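Side-chain contacts in aromatic-L-amino-acid decarboxylase (Catharanthus roseus, PDB 6EEW), which catalyses the pyridoxal-phosphate-dependent decarboxylation of L-tryptophan to tryptamine and of 5-hydroxy-L-tryptophan to serotonin: residues D411-I416 and L492-L497; E405-S410 and R484-I489; D447-N450 and R454-M457; L429-D432 and H437-E440. All coordinates share one frame; numbering follows the deposited sequence.

Overall arrangement
All four contacts lie in the small C-terminal domain, where helices pack on a four-stranded antiparallel sheet. Interactions 1 and 2 both use helix 479-496: interaction 1 ties it to the edge strand 414-416, interaction 2 to helix 375-409. Interactions 3 and 4 share helix 438-451 without touching, one near its end and the other at its start. Interactions 2 and 3 are buried, the first almost wholly aromatic and apolar, the second built on an asparagine that satisfies backbone groups. Interactions 1 and 4 are partly buried: a salt-bridge network carries the first, while the second is a small valine-proline contact beside a helix cap.

Interaction 1 (D411-I416 and L492-L497); sequences DSRFEI and LTDDLL
R413 reaches across to D494 with a nearly straight salt bridge, NH1 to OD1 at 2.8 Å and 171°. D494 OD1 lies in the guanidinium plane, although the two flat groups are turned 47° apart. With its other edge R413 grips D411 side-on: NH2 meets OD2 at 2.8 Å and NE meets OD1 at 3.1 Å. D411 OD1 also accepts from the R413 backbone N, closing an Asx turn. Arginine suits this place because one flat cation can serve two carboxylates at once, and the network probably steadies all three charges.

Over one face of the guanidinium sits T493 CG2, 3.8 Å from R413 CZ. The F414 ring comes in edge-on, with CZ 3.1 Å from T493 OG1; that hydroxyl is bonded to I489 O of its own helix, which lets threonine sit in this buried spot. With its chi1 of -61°, T493 keeps OG1 beside its backbone N and leaves the methyl for the arginine. F414 also packs on V408 through CB and on L429 through its ring. A type I turn from D411 to F414 leads into edge strand 414-416, and the contact packs both against helix 479-496 in the C-terminal domain of a fold-type I pyridoxal-phosphate enzyme.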
loop_
_atom_site.group_PDB
_atom_site.type_symbol
_atom_site.label_atom_id
_atom_site.label_comp_id
_atom_site.label_asym_id
_atom_site.label_seq_id
_atom_site.Cartn_x
_atom_site.Cartn_y
_atom_site.Cartn_z
ATOM N N ASP A 411 37.984 4.467 22.042
ATOM C CA ASP A 411 38.545 5.733 21.585
ATOM C C ASP A 411 37.985 6.849 22.456
ATOM O O ASP A 411 36.784 7.145 22.408
ATOM C CB ASP A 411 38.243 5.988 20.112
ATOM C CG ASP A 411 39.025 7.167 19.559
ATOM O OD1 ASP A 411 39.213 8.151 20.305
ATOM O OD2 ASP A 411 39.454 7.108 18.383
ATOM N N SER A 412 38.863 7.461 23.252
ATOM C CA SER A 412 38.470 8.467 24.228
ATOM C C SER A 412 38.038 9.772 23.578
ATOM O O SER A 412 37.546 10.659 24.287
ATOM C CB SER A 412 39.617 8.710 25.210
ATOM O OG SER A 412 40.805 9.030 24.516
ATOM N N ARG A 413 38.256 9.933 22.270
ATOM C CA ARG A 413 37.770 11.119 21.580
ATOM C C ARG A 413 36.271 11.040 21.331
ATOM O O ARG A 413 35.601 12.074 21.255
ATOM C CB ARG A 413 38.501 11.293 20.249
ATOM C CG ARG A 413 40.005 11.444 20.382
ATOM C CD ARG A 413 40.683 11.411 19.018
ATOM N NE ARG A 413 40.346 10.210 18.251
ATOM C CZ ARG A 413 40.875 9.908 17.068
ATOM N NH1 ARG A 413 41.772 10.715 16.513
ATOM N NH2 ARG A 413 40.512 8.798 16.440
ATOM N N PHE A 414 35.734 9.831 21.247
ATOM C CA PHE A 414 34.332 9.580 20.969
ATOM C C PHE A 414 33.599 9.197 22.249
ATOM O O PHE A 414 34.205 8.846 23.263
ATOM C CB PHE A 414 34.192 8.464 19.933
ATOM C CG PHE A 414 34.751 8.814 18.582
ATOM C CD1 PHE A 414 36.097 8.644 18.307
ATOM C CD2 PHE A 414 33.919 9.259 17.568
ATOM C CE1 PHE A 414 36.608 8.949 17.062
ATOM C CE2 PHE A 414 34.425 9.560 16.318
ATOM C CZ PHE A 414 35.768 9.407 16.064
ATOM N N GLU A 415 32.274 9.262 22.181
ATOM C CA GLU A 415 31.432 8.879 23.300
ATOM C C GLU A 415 30.163 8.263 22.747
ATOM O O GLU A 415 29.659 8.696 21.705
ATOM C CB GLU A 415 31.110 10.089 24.187
ATOM C CG GLU A 415 29.965 10.969 23.699
ATOM C CD GLU A 415 29.616 12.067 24.695
ATOM O OE1 GLU A 415 30.435 12.345 25.600
ATOM O OE2 GLU A 415 28.521 12.650 24.584
ATOM N N ILE A 416 29.662 7.253 23.449
ATOM C CA ILE A 416 28.352 6.686 23.155
ATOM C C ILE A 416 27.310 7.542 23.865
ATOM O O ILE A 416 27.331 7.665 25.095
ATOM C CB ILE A 416 28.267 5.218 23.600
ATOM C CG1 ILE A 416 29.431 4.405 23.024
ATOM C CG2 ILE A 416 26.950 4.618 23.142
ATOM C CD1 ILE A 416 29.414 4.287 21.512
ATOM N N LEU A 492 39.254 9.671 9.028
ATOM C CA LEU A 492 38.680 10.987 8.782
ATOM C C LEU A 492 38.716 11.853 10.031
ATOM O O LEU A 492 38.830 13.079 9.934
ATOM C CB LEU A 492 37.253 10.849 8.256
ATOM C CG LEU A 492 37.154 10.145 6.901
ATOM C CD1 LEU A 492 35.712 10.079 6.406
ATOM C CD2 LEU A 492 38.051 10.834 5.891
ATOM N N THR A 493 38.642 11.239 11.212
ATOM C CA THR A 493 38.783 12.013 12.438
ATOM C C THR A 493 40.210 12.518 12.595
ATOM O O THR A 493 40.424 13.679 12.954
ATOM C CB THR A 493 38.377 11.169 13.645
ATOM O OG1 THR A 493 37.006 10.772 13.513
ATOM C CG2 THR A 493 38.554 11.960 14.935
ATOM N N ASP A 494 41.199 11.675 12.291
ATOM C CA ASP A 494 42.588 12.129 12.318
ATOM C C ASP A 494 42.792 13.299 11.367
ATOM O O ASP A 494 43.324 14.346 11.755
ATOM C CB ASP A 494 43.537 10.981 11.971
ATOM C CG ASP A 494 43.524 9.870 13.010
ATOM O OD1 ASP A 494 43.103 10.127 14.161
ATOM O OD2 ASP A 494 43.936 8.736 12.678
ATOM N N ASP A 495 42.362 13.137 10.111
ATOM C CA ASP A 495 42.456 14.229 9.143
ATOM C C ASP A 495 41.762 15.481 9.655
ATOM O O ASP A 495 42.222 16.601 9.403
ATOM C CB ASP A 495 41.855 13.814 7.798
ATOM C CG ASP A 495 42.743 12.863 7.020
ATOM O OD1 ASP A 495 43.878 12.595 7.472
ATOM O OD2 ASP A 495 42.307 12.388 5.951
ATOM N N LEU A 496 40.650 15.312 10.371
ATOM C CA LEU A 496 39.866 16.450 10.827
ATOM C C LEU A 496 40.515 17.191 11.993
ATOM O O LEU A 496 40.071 18.299 12.316
ATOM C CB LEU A 496 38.468 15.972 11.212
ATOM C CG LEU A 496 37.496 17.009 11.762
ATOM C CD1 LEU A 496 37.179 18.031 10.685
ATOM C CD2 LEU A 496 36.226 16.336 12.257
ATOM N N LEU A 497 41.546 16.621 12.618
ATOM C CA LEU A 497 42.274 17.304 13.689
ATOM C C LEU A 497 43.784 17.158 13.503
ATOM O O LEU A 497 44.420 17.936 12.791
ATOM C CB LEU A 497 41.873 16.756 15.065
ATOM C CG LEU A 497 40.401 16.661 15.490
ATOM C CD1 LEU A 497 39.666 15.619 14.686
ATOM C CD2 LEU A 497 40.284 16.343 16.977
#

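Interaction 2 (E405-S410 and R484-I489); sequences EEWVRS and RVWDLI
W407 and W486 make the helix-to-helix packing of the C-terminal domain, joining helix 375-409, which leads into the sheet, to helix 479-496 near the end of the chain. The backbones come close here, the two tryptophan CA atoms lying 7.8 Å apart, and the space between is filled mainly by the W486 indole. It is buried, and a large flat aromatic surface suits a place where one side chain must span from helix to helix.

The chief touch is a CH-pi contact. W407 CB sits over one face of W486, 3.8 Å from the centroid of its five-membered ring and only 18° off the normal; its nearest single atom there is W486 NE1, at 3.6 Å. The two indoles run past each other in opposite directions, with their five-membered rings tilted by 16° and centroids 5.2 Å apart, so they overlap very little. W407 CE3 instead rests 3.8 Å from W486 CB. A chi1 of 175° swings the W486 ring to the far side of CB from its own amide nitrogen, out from its helix and across the W407-V408 backbone. Were W486 replaced by an alanine, the loss would probably open a gap between the helices and take from W407 CB the ring face it lies on.

On the solvent side of helix 375-409, R409 grips E405 OE2 with both NE and NH2, and E405 OE1 has R420 as a second partner. At the six-membered ring of W486, V408 CG2 touches W486 CZ3 at 3.9 Å, while W486 CZ2 lies 3.7 Å from the W407 carbonyl O.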
loop_
_atom_site.group_PDB
_atom_site.type_symbol
_atom_site.label_atom_id
_atom_site.label_comp_id
_atom_site.label_asym_id
_atom_site.label_seq_id
_atom_site.Cartn_x
_atom_site.Cartn_y
_atom_site.Cartn_z
ATOM N N GLU A 405 30.178 -0.722 18.911
ATOM C CA GLU A 405 30.119 0.100 20.115
ATOM C C GLU A 405 31.382 -0.071 20.946
ATOM O O GLU A 405 31.956 0.909 21.437
ATOM C CB GLU A 405 28.899 -0.281 20.951
ATOM C CG GLU A 405 28.872 0.396 22.308
ATOM C CD GLU A 405 27.834 -0.203 23.232
ATOM O OE1 GLU A 405 27.265 -1.263 22.887
ATOM O OE2 GLU A 405 27.588 0.388 24.304
ATOM N N GLU A 406 31.835 -1.316 21.097
ATOM C CA GLU A 406 33.045 -1.582 21.872
ATOM C C GLU A 406 34.244 -0.877 21.257
ATOM O O GLU A 406 35.038 -0.249 21.968
ATOM C CB GLU A 406 33.273 -3.087 21.939
ATOM C CG GLU A 406 32.124 -3.828 22.593
ATOM C CD GLU A 406 32.275 -5.334 22.502
ATOM O OE1 GLU A 406 33.388 -5.806 22.189
ATOM O OE2 GLU A 406 31.278 -6.047 22.743
ATOM N N TRP A 407 34.366 -0.929 19.928
ATOM C CA TRP A 407 35.418 -0.172 19.253
ATOM C C TRP A 407 35.331 1.314 19.598
ATOM O O TRP A 407 36.334 1.941 19.959
ATOM C CB TRP A 407 35.320 -0.360 17.735
ATOM C CG TRP A 407 35.576 -1.750 17.274
ATOM C CD1 TRP A 407 36.288 -2.712 17.922
ATOM C CD2 TRP A 407 35.103 -2.343 16.064
ATOM N NE1 TRP A 407 36.296 -3.871 17.184
ATOM C CE2 TRP A 407 35.570 -3.671 16.042
ATOM C CE3 TRP A 407 34.324 -1.883 14.995
ATOM C CZ2 TRP A 407 35.293 -4.545 14.993
ATOM C CZ3 TRP A 407 34.048 -2.749 13.953
ATOM C CH2 TRP A 407 34.528 -4.068 13.959
ATOM N N VAL A 408 34.131 1.893 19.501
ATOM C CA VAL A 408 33.984 3.325 19.764
ATOM C C VAL A 408 34.399 3.668 21.189
ATOM O O VAL A 408 35.093 4.668 21.423
ATOM C CB VAL A 408 32.542 3.783 19.479
ATOM C CG1 VAL A 408 32.337 5.199 19.994
ATOM C CG2 VAL A 408 32.246 3.714 17.986
ATOM N N ARG A 409 33.994 2.846 22.166
ATOM C CA ARG A 409 34.360 3.127 23.555
ATOM C C ARG A 409 35.865 3.067 23.767
ATOM O O ARG A 409 36.379 3.698 24.697
ATOM C CB ARG A 409 33.659 2.173 24.518
ATOM C CG ARG A 409 32.150 2.348 24.573
ATOM C CD ARG A 409 31.541 1.459 25.649
ATOM N NE ARG A 409 30.083 1.514 25.661
ATOM C CZ ARG A 409 29.380 2.473 26.256
ATOM N NH1 ARG A 409 30.007 3.455 26.893
ATOM N NH2 ARG A 409 28.051 2.448 26.216
ATOM N N SER A 410 36.589 2.307 22.940
ATOM C CA SER A 410 38.040 2.250 23.087
ATOM C C SER A 410 38.715 3.547 22.668
ATOM O O SER A 410 39.909 3.715 22.933
ATOM C CB SER A 410 38.624 1.096 22.271
ATOM O OG SER A 410 38.075 -0.140 22.679
ATOM N N ARG A 484 35.935 -1.925 8.386
ATOM C CA ARG A 484 36.456 -0.906 7.482
ATOM C C ARG A 484 35.760 0.436 7.677
ATOM O O ARG A 484 36.400 1.485 7.545
ATOM C CB ARG A 484 36.332 -1.354 6.030
ATOM C CG ARG A 484 37.108 -2.616 5.691
ATOM C CD ARG A 484 37.223 -2.752 4.180
ATOM N NE ARG A 484 35.922 -2.718 3.516
ATOM C CZ ARG A 484 35.754 -2.764 2.199
ATOM N NH1 ARG A 484 36.809 -2.851 1.399
ATOM N NH2 ARG A 484 34.532 -2.721 1.680
ATOM N N VAL A 485 34.467 0.433 8.002
ATOM C CA VAL A 485 33.802 1.694 8.313
ATOM C C VAL A 485 34.452 2.346 9.523
ATOM O O VAL A 485 34.706 3.554 9.540
ATOM C CB VAL A 485 32.299 1.481 8.551
ATOM C CG1 VAL A 485 31.706 2.741 9.161
ATOM C CG2 VAL A 485 31.594 1.166 7.249
ATOM N N TRP A 486 34.708 1.559 10.564
ATOM C CA TRP A 486 35.351 2.117 11.751
ATOM C C TRP A 486 36.751 2.635 11.430
ATOM O O TRP A 486 37.146 3.718 11.888
ATOM C CB TRP A 486 35.385 1.071 12.861
ATOM C CG TRP A 486 36.123 1.519 14.060
ATOM C CD1 TRP A 486 37.174 0.892 14.664
ATOM C CD2 TRP A 486 35.903 2.730 14.789
ATOM N NE1 TRP A 486 37.598 1.618 15.748
ATOM C CE2 TRP A 486 36.839 2.755 15.845
ATOM C CE3 TRP A 486 34.995 3.786 14.662
ATOM C CZ2 TRP A 486 36.896 3.796 16.767
ATOM C CZ3 TRP A 486 35.051 4.819 15.579
ATOM C CH2 TRP A 486 36.000 4.819 16.616
ATOM N N ASP A 487 37.511 1.886 10.630
ATOM C CA ASP A 487 38.820 2.374 10.202
ATOM C C ASP A 487 38.693 3.710 9.480
ATOM O O ASP A 487 39.452 4.652 9.745
ATOM C CB ASP A 487 39.494 1.342 9.296
ATOM C CG ASP A 487 39.945 0.109 10.049
ATOM O OD1 ASP A 487 40.239 0.224 11.255
ATOM O OD2 ASP A 487 39.982 -0.983 9.438
ATOM N N LEU A 488 37.723 3.816 8.568
ATOM C CA LEU A 488 37.529 5.053 7.819
ATOM C C LEU A 488 37.153 6.199 8.744
ATOM O O LEU A 488 37.632 7.328 8.581
ATOM C CB LEU A 488 36.444 4.856 6.761
ATOM C CG LEU A 488 36.086 6.075 5.901
ATOM C CD1 LEU A 488 37.254 6.496 5.031
ATOM C CD2 LEU A 488 34.811 5.863 5.079
ATOM N N ILE A 489 36.255 5.936 9.694
ATOM C CA ILE A 489 35.850 6.961 10.649
ATOM C C ILE A 489 37.067 7.492 11.390
ATOM O O ILE A 489 37.249 8.709 11.534
ATOM C CB ILE A 489 34.790 6.402 11.615
ATOM C CG1 ILE A 489 33.529 5.998 10.833
ATOM C CG2 ILE A 489 34.492 7.407 12.715
ATOM C CD1 ILE A 489 32.433 5.377 11.669
#

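Interaction 3 (D447-N450 and R454-M457); sequences DMLN and RVYM
N450 pairs its side-chain amide with the backbone of M457. N450 OD1 accepts from M457 N at 2.8 Å and 164°, on a lone pair in the carbonyl plane, while N450 ND2 donates to M457 O at 2.9 Å. Two bonds to one residue fix the rotation of the amide, and asparagine suits the place because it offers an acceptor and a donor side by side. A leucine in its place would probably leave M457 N and M457 O without their mates in a buried setting.

The Y456 ring meets the amide by its edge, with CD1 3.3 Å from N450 OD1 and the two planes 65° apart. This is how the end of helix 438-451 is tied to the loop returning toward strand 459-462, in the C-terminal domain. V455 CG1 lies 3.3 Å from L449 O; a chi1 of 59° puts that methyl in the crowded position between its own N and carbonyl carbon. L449 CD1 touches M457 SD at 4.1 Å.

Further out, M457 packs on L468 and L470 of the inner strand 465-471, and L449 on I489 and L492. The backbone of Y456 bonds to N96 and Y98, and its side chain lies about 9 Å from a bound tryptophan.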
loop_
_atom_site.group_PDB
_atom_site.type_symbol
_atom_site.label_atom_id
_atom_site.label_comp_id
_atom_site.label_asym_id
_atom_site.label_seq_id
_atom_site.Cartn_x
_atom_site.Cartn_y
_atom_site.Cartn_z
ATOM N N ASP A 447 29.745 14.628 7.161
ATOM C CA ASP A 447 29.790 15.019 5.759
ATOM C C ASP A 447 30.970 14.368 5.050
ATOM O O ASP A 447 30.828 13.867 3.932
ATOM C CB ASP A 447 29.827 16.542 5.631
ATOM C CG ASP A 447 29.316 17.024 4.275
ATOM O OD1 ASP A 447 29.900 16.638 3.237
ATOM O OD2 ASP A 447 28.310 17.766 4.240
ATOM N N MET A 448 32.151 14.387 5.671
ATOM C CA MET A 448 33.305 13.718 5.072
ATOM C C MET A 448 33.007 12.242 4.820
ATOM O O MET A 448 33.259 11.711 3.725
ATOM C CB MET A 448 34.524 13.877 5.978
ATOM C CG MET A 448 34.926 15.319 6.234
ATOM S SD MET A 448 36.256 15.456 7.449
ATOM C CE MET A 448 37.598 14.614 6.604
ATOM N N LEU A 449 32.453 11.563 5.830
ATOM C CA LEU A 449 32.147 10.146 5.680
ATOM C C LEU A 449 31.281 9.913 4.455
ATOM O O LEU A 449 31.621 9.112 3.577
ATOM C CB LEU A 449 31.446 9.627 6.935
ATOM C CG LEU A 449 32.327 9.464 8.172
ATOM C CD1 LEU A 449 31.455 9.285 9.394
ATOM C CD2 LEU A 449 33.260 8.277 8.005
ATOM N N ASN A 450 30.166 10.640 4.368
ATOM C CA ASN A 450 29.224 10.399 3.279
ATOM C C ASN A 450 29.820 10.800 1.937
ATOM O O ASN A 450 29.579 10.135 0.920
ATOM C CB ASN A 450 27.914 11.128 3.555
ATOM C CG ASN A 450 27.113 10.477 4.669
ATOM O OD1 ASN A 450 27.185 9.264 4.881
ATOM N ND2 ASN A 450 26.351 11.282 5.393
ATOM N N ARG A 454 31.939 5.656 0.061
ATOM C CA ARG A 454 32.133 4.304 0.565
ATOM C C ARG A 454 31.284 3.993 1.790
ATOM O O ARG A 454 31.434 2.913 2.363
ATOM C CB ARG A 454 33.605 4.052 0.900
ATOM C CG ARG A 454 34.565 4.174 -0.261
ATOM C CD ARG A 454 36.003 4.013 0.238
ATOM N NE ARG A 454 36.226 2.684 0.810
ATOM C CZ ARG A 454 36.816 1.673 0.177
ATOM N NH1 ARG A 454 37.267 1.824 -1.063
ATOM N NH2 ARG A 454 36.959 0.503 0.790
ATOM N N VAL A 455 30.414 4.911 2.209
ATOM C CA VAL A 455 29.567 4.698 3.376
ATOM C C VAL A 455 28.462 5.739 3.347
ATOM O O VAL A 455 28.640 6.837 2.815
ATOM C CB VAL A 455 30.384 4.765 4.693
ATOM C CG1 VAL A 455 31.073 6.105 4.833
ATOM C CG2 VAL A 455 29.479 4.533 5.889
ATOM N N TYR A 456 27.310 5.385 3.911
ATOM C CA TYR A 456 26.222 6.330 4.121
ATOM C C TYR A 456 25.723 6.180 5.546
ATOM O O TYR A 456 25.251 5.102 5.930
ATOM C CB TYR A 456 25.077 6.098 3.130
ATOM C CG TYR A 456 23.959 7.116 3.232
ATOM C CD1 TYR A 456 24.207 8.415 3.670
ATOM C CD2 TYR A 456 22.655 6.781 2.890
ATOM C CE1 TYR A 456 23.178 9.358 3.764
ATOM C CE2 TYR A 456 21.621 7.713 2.982
ATOM C CZ TYR A 456 21.890 9.000 3.420
ATOM O OH TYR A 456 20.873 9.929 3.509
ATOM N N MET A 457 25.777 7.270 6.304
ATOM C CA MET A 457 25.221 7.334 7.647
ATOM C C MET A 457 24.429 8.619 7.757
ATOM O O MET A 457 24.804 9.640 7.169
ATOM C CB MET A 457 26.298 7.307 8.746
ATOM C CG MET A 457 27.189 6.088 8.730
ATOM S SD MET A 457 28.703 6.300 9.700
ATOM C CE MET A 457 28.089 7.007 11.223
#

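Interaction 4 (L429-D432 and H437-E440); sequences LKPD and HVEE
V438 turns its side chain toward P431, and the two lie alongside each other, pointing the same way. Its CB already touches the proline, 3.8 Å from P431 CA and 3.9 Å from P431 CB. From there the reaching is done by one branch, CG2. With CG1 lodged between N and the carbonyl carbon (chi1 64°), CG2 is anti to the backbone nitrogen of V438, where it fits into the bend of the preceding chain: 3.6 Å from P431 CA, 4.0 Å from P431 CD, and 3.4 Å from the carbonyl oxygen L429 O. A branched, compact valine suits this place, since its bulk starts at CB, exactly where the chain comes past; the ring of P431 in turn offers a stiff apolar side and restrains the backbone just after the strand.

Two backbone groups beside this contact are bonded by N442, one turn further along the helix: its OD1 accepts from L429 N and its ND2 donates to V438 O, which links strand end and helix start by a second route. The L429 side chain faces inward, on F414, V441 and L445.

The start of the helix is finished by H437, at the N-cap. Its ND1 accepts from E439 N at 3.1 Å, with the donor 32° out of the imidazole plane, which suggests that this nitrogen carries no proton. The arrangement is that of a capped helix start packed against the loop that leaves strand 424-429, the strand-to-helix connection into helix 438-451 of the alpha/beta C-terminal domain.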
loop_
_atom_site.group_PDB
_atom_site.type_symbol
_atom_site.label_atom_id
_atom_site.label_comp_id
_atom_site.label_asym_id
_atom_site.label_seq_id
_atom_site.Cartn_x
_atom_site.Cartn_y
_atom_site.Cartn_z
ATOM N N LEU A 429 31.775 12.673 18.547
ATOM C CA LEU A 429 33.052 13.148 19.057
ATOM C C LEU A 429 32.813 13.997 20.298
ATOM O O LEU A 429 31.942 14.873 20.294
ATOM C CB LEU A 429 33.790 13.956 17.993
ATOM C CG LEU A 429 34.586 13.169 16.953
ATOM C CD1 LEU A 429 34.957 14.070 15.783
ATOM C CD2 LEU A 429 35.842 12.567 17.582
ATOM N N LYS A 430 33.575 13.738 21.360
ATOM C CA LYS A 430 33.399 14.524 22.569
ATOM C C LYS A 430 33.675 16.000 22.282
ATOM O O LYS A 430 34.495 16.336 21.423
ATOM C CB LYS A 430 34.324 14.039 23.682
ATOM C CG LYS A 430 33.929 12.721 24.321
ATOM C CD LYS A 430 34.880 12.404 25.469
ATOM C CE LYS A 430 34.452 11.170 26.238
ATOM N NZ LYS A 430 35.467 10.801 27.256
ATOM N N PRO A 431 33.020 16.904 23.011
ATOM C CA PRO A 431 33.231 18.340 22.760
ATOM C C PRO A 431 34.672 18.810 22.919
ATOM O O PRO A 431 35.087 19.749 22.225
ATOM C CB PRO A 431 32.304 19.013 23.786
ATOM C CG PRO A 431 31.800 17.911 24.685
ATOM C CD PRO A 431 31.863 16.658 23.884
ATOM N N ASP A 432 35.448 18.192 23.802
ATOM C CA ASP A 432 36.785 18.691 24.105
ATOM C C ASP A 432 37.840 18.271 23.087
ATOM O O ASP A 432 38.997 18.689 23.217
ATOM C CB ASP A 432 37.205 18.234 25.506
ATOM C CG ASP A 432 37.179 16.723 25.660
ATOM O OD1 ASP A 432 36.706 16.036 24.730
ATOM O OD2 ASP A 432 37.641 16.218 26.705
ATOM N N HIS A 437 32.955 24.168 17.780
ATOM C CA HIS A 437 31.733 23.719 18.432
ATOM C C HIS A 437 31.489 22.243 18.137
ATOM O O HIS A 437 31.616 21.796 16.993
ATOM C CB HIS A 437 30.540 24.559 17.975
ATOM C CG HIS A 437 29.303 24.356 18.797
ATOM N ND1 HIS A 437 28.392 23.353 18.538
ATOM C CD2 HIS A 437 28.827 25.026 19.873
ATOM C CE1 HIS A 437 27.408 23.415 19.417
ATOM N NE2 HIS A 437 27.647 24.422 20.240
ATOM N N VAL A 438 31.142 21.487 19.183
ATOM C CA VAL A 438 30.990 20.039 19.053
ATOM C C VAL A 438 30.047 19.679 17.908
ATOM O O VAL A 438 30.336 18.774 17.106
ATOM C CB VAL A 438 30.516 19.446 20.393
ATOM C CG1 VAL A 438 29.127 19.971 20.742
ATOM C CG2 VAL A 438 30.533 17.922 20.345
ATOM N N GLU A 439 28.920 20.392 17.793
ATOM C CA GLU A 439 27.945 20.079 16.749
ATOM C C GLU A 439 28.556 20.218 15.355
ATOM O O GLU A 439 28.368 19.353 14.492
ATOM C CB GLU A 439 26.700 20.959 16.889
ATOM C CG GLU A 439 25.567 20.533 15.945
ATOM C CD GLU A 439 24.229 21.221 16.225
ATOM O OE1 GLU A 439 23.824 21.282 17.408
ATOM O OE2 GLU A 439 23.570 21.676 15.258
ATOM N N GLU A 440 29.298 21.303 15.115
ATOM C CA GLU A 440 29.928 21.469 13.809
ATOM C C GLU A 440 30.996 20.411 13.562
ATOM O O GLU A 440 31.161 19.948 12.429
ATOM C CB GLU A 440 30.508 22.873 13.659
ATOM C CG GLU A 440 29.477 23.911 13.230
ATOM C CD GLU A 440 28.810 23.559 11.897
ATOM O OE1 GLU A 440 29.535 23.255 10.922
ATOM O OE2 GLU A 440 27.563 23.589 11.823
#